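Local coordinates for 1-pyrroline-5-carboxylate dehydrogenase (Thermus thermophilus, PDB 1UZB), which probably oxidises 1-pyrroline-5-carboxylate, by way of its open-chain aldehyde, to glutamate with a nicotinamide cofactor, as an aldehyde dehydrogenase family member, at residues L435-N439 with R462-V466; T441-T446 with F485-S491. One frame throughout, in Å; residues are numbered along the deposited sequence.

Interaction 1: residues L435-N439 with R462-V466; sequences LEVAN and REFHV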
loop_
_atom_site.group_PDB
_atom_site.type_symbol
_atom_site.label_atom_id
_atom_site.label_comp_id
_atom_site.label_asym_id
_atom_site.label_seq_id
_atom_site.Cartn_x
_atom_site.Cartn_y
_atom_site.Cartn_z
ATOM N N LEU A 435 14.850 39.111 2.782
ATOM C CA LEU A 435 13.637 38.446 2.321
ATOM C C LEU A 435 12.636 39.457 1.772
ATOM O O LEU A 435 11.961 39.193 0.775
ATOM C CB LEU A 435 12.998 37.645 3.460
ATOM C CG LEU A 435 13.720 36.353 3.854
ATOM C CD1 LEU A 435 13.097 35.791 5.123
ATOM C CD2 LEU A 435 13.633 35.343 2.715
ATOM N N GLU A 436 12.538 40.615 2.421
ATOM C CA GLU A 436 11.624 41.654 1.964
ATOM C C GLU A 436 11.992 42.092 0.550
ATOM O O GLU A 436 11.130 42.181 -0.328
ATOM C CB GLU A 436 11.671 42.857 2.912
ATOM C CG GLU A 436 10.993 42.614 4.251
ATOM C CD GLU A 436 11.182 43.765 5.222
ATOM O OE1 GLU A 436 10.558 43.734 6.304
ATOM O OE2 GLU A 436 11.957 44.695 4.907
ATOM N N VAL A 437 13.277 42.357 0.333
ATOM C CA VAL A 437 13.756 42.776 -0.979
ATOM C C VAL A 437 13.583 41.646 -1.994
ATOM O O VAL A 437 13.190 41.879 -3.136
ATOM C CB VAL A 437 15.243 43.201 -0.913
ATOM C CG1 VAL A 437 15.804 43.413 -2.311
ATOM C CG2 VAL A 437 15.373 44.483 -0.103
ATOM N N ALA A 438 13.858 40.418 -1.566
ATOM C CA ALA A 438 13.727 39.269 -2.452
ATOM C C ALA A 438 12.298 39.136 -2.971
ATOM O O ALA A 438 12.081 38.897 -4.160
ATOM C CB ALA A 438 14.141 38.000 -1.722
ATOM N N ASN A 439 11.325 39.306 -2.080
ATOM C CA ASN A 439 9.921 39.182 -2.452
ATOM C C ASN A 439 9.333 40.375 -3.185
ATOM O O ASN A 439 8.318 40.241 -3.871
ATOM C CB ASN A 439 9.061 38.908 -1.214
ATOM C CG ASN A 439 9.244 37.509 -0.678
ATOM O OD1 ASN A 439 9.327 36.549 -1.445
ATOM N ND2 ASN A 439 9.292 37.378 0.640
ATOM N N ARG A 462 9.595 28.955 4.216
ATOM C CA ARG A 462 8.223 29.384 4.444
ATOM C C ARG A 462 7.864 30.748 3.857
ATOM O O ARG A 462 6.712 30.969 3.481
ATOM C CB ARG A 462 7.925 29.428 5.949
ATOM C CG ARG A 462 8.222 28.146 6.715
ATOM C CD ARG A 462 7.680 28.222 8.140
ATOM N NE ARG A 462 8.224 29.353 8.891
ATOM C CZ ARG A 462 9.453 29.402 9.396
ATOM N NH1 ARG A 462 10.282 28.378 9.236
ATOM N NH2 ARG A 462 9.856 30.476 10.062
ATOM N N GLU A 463 8.841 31.649 3.756
ATOM C CA GLU A 463 8.556 33.008 3.294
ATOM C C GLU A 463 9.215 33.583 2.039
ATOM O O GLU A 463 8.820 34.660 1.598
ATOM C CB GLU A 463 8.785 33.975 4.458
ATOM C CG GLU A 463 7.879 33.725 5.657
ATOM C CD GLU A 463 6.412 33.936 5.334
ATOM O OE1 GLU A 463 6.057 35.056 4.909
ATOM O OE2 GLU A 463 5.613 32.987 5.505
ATOM N N PHE A 464 10.220 32.916 1.479
ATOM C CA PHE A 464 10.856 33.407 0.249
ATOM C C PHE A 464 9.875 32.905 -0.818
ATOM O O PHE A 464 9.904 31.729 -1.199
ATOM C CB PHE A 464 12.232 32.756 0.085
ATOM C CG PHE A 464 13.118 33.415 -0.948
ATOM C CD1 PHE A 464 12.586 34.026 -2.084
ATOM C CD2 PHE A 464 14.506 33.346 -0.817
ATOM C CE1 PHE A 464 13.428 34.549 -3.075
ATOM C CE2 PHE A 464 15.349 33.867 -1.803
ATOM C CZ PHE A 464 14.808 34.464 -2.930
ATOM N N HIS A 465 9.013 33.800 -1.294
ATOM C CA HIS A 465 7.947 33.429 -2.224
ATOM C C HIS A 465 8.281 33.200 -3.690
ATOM O O HIS A 465 7.969 34.021 -4.555
ATOM C CB HIS A 465 6.801 34.447 -2.106
ATOM C CG HIS A 465 5.475 33.927 -2.571
ATOM N ND1 HIS A 465 4.867 32.826 -2.006
ATOM C CD2 HIS A 465 4.635 34.361 -3.544
ATOM C CE1 HIS A 465 3.713 32.604 -2.608
ATOM N NE2 HIS A 465 3.548 33.520 -3.545
ATOM N N VAL A 466 8.900 32.056 -3.961
ATOM C CA VAL A 466 9.247 31.661 -5.320
ATOM C C VAL A 466 8.866 30.192 -5.468
ATOM O O VAL A 466 8.845 29.448 -4.485
ATOM C CB VAL A 466 10.759 31.847 -5.619
ATOM C CG1 VAL A 466 11.114 33.328 -5.604
ATOM C CG2 VAL A 466 11.594 31.088 -4.609
#

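Interaction 2: residues T441-T446 with F485-S491; sequences TPYGLT and FGGFKLS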
loop_
_atom_site.group_PDB
_atom_site.type_symbol
_atom_site.label_atom_id
_atom_site.label_comp_id
_atom_site.label_asym_id
_atom_site.label_seq_id
_atom_site.Cartn_x
_atom_site.Cartn_y
_atom_site.Cartn_z
ATOM N N THR A 441 9.167 42.074 -5.980
ATOM C CA THR A 441 9.254 42.171 -7.437
ATOM C C THR A 441 7.936 41.572 -7.909
ATOM O O THR A 441 7.227 40.933 -7.133
ATOM C CB THR A 441 10.413 41.352 -8.086
ATOM O OG1 THR A 441 10.039 39.971 -8.189
ATOM C CG2 THR A 441 11.692 41.492 -7.290
ATOM N N PRO A 442 7.579 41.780 -9.181
ATOM C CA PRO A 442 6.316 41.221 -9.683
ATOM C C PRO A 442 6.406 39.725 -9.979
ATOM O O PRO A 442 5.396 39.085 -10.277
ATOM C CB PRO A 442 6.070 42.017 -10.966
ATOM C CG PRO A 442 6.877 43.279 -10.781
ATOM C CD PRO A 442 8.125 42.768 -10.123
ATOM N N TYR A 443 7.614 39.175 -9.882
ATOM C CA TYR A 443 7.861 37.770 -10.197
ATOM C C TYR A 443 7.985 36.836 -8.998
ATOM O O TYR A 443 7.909 37.262 -7.852
ATOM C CB TYR A 443 9.135 37.658 -11.030
ATOM C CG TYR A 443 9.065 38.331 -12.382
ATOM C CD1 TYR A 443 9.675 39.570 -12.610
ATOM C CD2 TYR A 443 8.439 37.699 -13.456
ATOM C CE1 TYR A 443 9.666 40.153 -13.880
ATOM C CE2 TYR A 443 8.426 38.271 -14.723
ATOM C CZ TYR A 443 9.042 39.494 -14.929
ATOM O OH TYR A 443 9.048 40.031 -16.199
ATOM N N GLY A 444 8.192 35.553 -9.283
ATOM C CA GLY A 444 8.338 34.569 -8.223
ATOM C C GLY A 444 8.695 33.198 -8.772
ATOM O O GLY A 444 8.037 32.202 -8.460
ATOM N N LEU A 445 9.747 33.130 -9.582
ATOM C CA LEU A 445 10.139 31.860 -10.183
ATOM C C LEU A 445 11.200 31.105 -9.382
ATOM O O LEU A 445 10.887 30.093 -8.756
ATOM C CB LEU A 445 10.602 32.084 -11.626
ATOM C CG LEU A 445 10.850 30.823 -12.463
ATOM C CD1 LEU A 445 9.664 29.869 -12.353
ATOM C CD2 LEU A 445 11.083 31.216 -13.913
ATOM N N THR A 446 12.446 31.567 -9.409
ATOM C CA THR A 446 13.484 30.892 -8.635
ATOM C C THR A 446 14.126 31.839 -7.642
ATOM O O THR A 446 14.014 33.060 -7.753
ATOM C CB THR A 446 14.619 30.318 -9.513
ATOM O OG1 THR A 446 15.309 31.391 -10.162
ATOM C CG2 THR A 446 14.068 29.358 -10.551
ATOM N N PHE A 485 9.177 22.326 -11.793
ATOM C CA PHE A 485 9.524 23.691 -12.181
ATOM C C PHE A 485 8.376 24.600 -12.613
ATOM O O PHE A 485 7.640 24.293 -13.544
ATOM C CB PHE A 485 10.576 23.637 -13.293
ATOM C CG PHE A 485 11.190 24.966 -13.598
ATOM C CD1 PHE A 485 12.091 25.548 -12.711
ATOM C CD2 PHE A 485 10.840 25.660 -14.751
ATOM C CE1 PHE A 485 12.633 26.803 -12.970
ATOM C CE2 PHE A 485 11.379 26.917 -15.017
ATOM C CZ PHE A 485 12.273 27.486 -14.126
ATOM N N GLY A 486 8.248 25.737 -11.938
ATOM C CA GLY A 486 7.188 26.678 -12.255
ATOM C C GLY A 486 7.099 27.683 -11.129
ATOM O O GLY A 486 7.388 27.350 -9.977
ATOM N N GLY A 487 6.659 28.898 -11.438
ATOM C CA GLY A 487 6.616 29.923 -10.412
ATOM C C GLY A 487 5.291 30.465 -9.934
ATOM O O GLY A 487 4.222 29.909 -10.203
ATOM N N PHE A 488 5.399 31.582 -9.214
ATOM C CA PHE A 488 4.270 32.298 -8.627
ATOM C C PHE A 488 4.189 33.690 -9.253
ATOM O O PHE A 488 5.091 34.120 -9.983
ATOM C CB PHE A 488 4.487 32.507 -7.122
ATOM C CG PHE A 488 4.685 31.243 -6.331
ATOM C CD1 PHE A 488 5.488 31.255 -5.192
ATOM C CD2 PHE A 488 4.037 30.064 -6.683
ATOM C CE1 PHE A 488 5.644 30.111 -4.413
ATOM C CE2 PHE A 488 4.185 28.912 -5.906
ATOM C CZ PHE A 488 4.990 28.939 -4.768
ATOM N N LYS A 489 3.110 34.397 -8.943
ATOM C CA LYS A 489 2.932 35.763 -9.409
ATOM C C LYS A 489 3.100 35.933 -10.918
ATOM O O LYS A 489 2.605 35.112 -11.685
ATOM C CB LYS A 489 3.887 36.669 -8.619
ATOM C CG LYS A 489 3.538 36.701 -7.125
ATOM C CD LYS A 489 4.712 37.093 -6.240
ATOM C CE LYS A 489 5.234 38.480 -6.554
ATOM N NZ LYS A 489 6.372 38.818 -5.644
ATOM N N LEU A 490 3.790 36.981 -11.362
ATOM C CA LEU A 490 3.915 37.174 -12.799
ATOM C C LEU A 490 4.925 36.274 -13.500
ATOM O O LEU A 490 5.302 36.517 -14.650
ATOM C CB LEU A 490 4.146 38.658 -13.123
ATOM C CG LEU A 490 2.911 39.515 -12.795
ATOM C CD1 LEU A 490 3.131 40.941 -13.288
ATOM C CD2 LEU A 490 1.659 38.920 -13.437
ATOM N N SER A 491 5.362 35.226 -12.804
ATOM C CA SER A 491 6.259 34.251 -13.408
ATOM C C SER A 491 5.403 33.193 -14.107
ATOM O O SER A 491 5.927 32.282 -14.744
ATOM C CB SER A 491 7.158 33.600 -12.358
ATOM O OG SER A 491 8.157 34.519 -11.954
#

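Interaction 1: residues L435-N439 with R462-V466
Asn439 OD1 accepts the backbone N-H of His465 at 2.8 Å between OD1 and N, the donor lying in the carbonyl plane on a lone pair. On the other side of the same amide, Asn439 ND2 donates to Glu463 O at 2.9 Å, tilted slightly from both planes. Two bonds therefore fix the rotation of this amide, which spans Phe464 by gripping the backbone on both flanks just where helix 454-463 has ended. The geometry behind it is a chi1 of -72°, which sets Asn439 CG beside its own backbone N and turns the amide to the other segment. The Phe464 ring packs against helix 431-439, with Ala438 CB over one face in a CH-pi contact, 4.1 Å from the centroid and offset to the rim, while Leu435 CD2 meets Phe464 CB at 3.9 Å. Ile296 of strand 293-297 touches all three apolar side chains, and Phe464 O accepts a hydrogen bond from Lys510 NZ of the second subunit. Replacing this asparagine by an alanine would remove the amide, and is likely to leave His465 N and Glu463 O without these mates and the turn less firmly fixed. One side-chain amide thus supplies both acceptor and donor to the backbone, setting the chain's course out of helix 454-463.

Interaction 2: residues T441-T446 with F485-S491
Lys489 bends at chi3 (61°), which brings its NZ to the carbonyls of 441-446, and Ser491 holds OG beside its own backbone N (chi1 -74°), turning it to Gly444. The evidence for the first placement is the bond from Lys489 NZ to Thr441 O, 2.7 Å, with the donor tilted somewhat from the carbonyl plane; a weak second bond runs from the same NZ to Tyr443 O. For the second, Gly444 N points almost straight at Ser491 OG, 2.9 Å away with an N-H...O angle of 171°, and the hydroxyl is in turn bonded to Gly290 O. Backbone bonds complete the join. Leu490 N reaches Pro442 O at 2.9 Å, and Phe488 N reaches Gly444 O at 2.8 Å, the latter from above the carbonyl plane rather than along a lone pair. The two backbones are nearest at Leu445 CA and Gly487 CA, 4.0 Å apart; a CB on Gly487 would run into Gly444 O and Leu445 CA.

Apolar contacts accompany these bonds. Leu445 CD2 meets Phe485 CZ at 3.9 Å, the two side chains crossing at about a right angle, while Thr446 CG2 comes to the edge of the same ring. Pro442 CB lies 3.9 Å from Leu490 CD1. Leu445 also touches Cys322 and Glu288, and Leu490 packs on Trp281 of the second subunit.

Carbonyls and amides of the two loops find partners in each other and in two side chains. The carbonyl oxygens probably stabilise the positive ammonium, chiefly through Thr441 O and weakly through Tyr443 O, and the Ser491 hydroxyl is used as both acceptor and donor; together these bonds pin two loops of the aldehyde dehydrogenase fold.

Overall arrangement
From the N terminus, the chain runs through helix 431-439, the loop 441-446, strand 446-450, helix 454-463 and strand 468-471, then the long loop holding 485-491. Interaction 1 closes a loop of 22 residues and interaction 2 one of 38. They cross rather than nest: 441-446 lies inside the first loop and 462-466 inside the second. Strands 446-450 and 468-471 are parallel neighbours joined through helix 454-463, a beta-alpha-beta crossover; interaction 1 ties that helix's end to the preceding helix, and interaction 2 ties the loop ahead of the crossover to the one beyond it. Their centres lie about 11 Å apart, bridged by the stacked rings of His465 and Phe488, and both touch the second subunit.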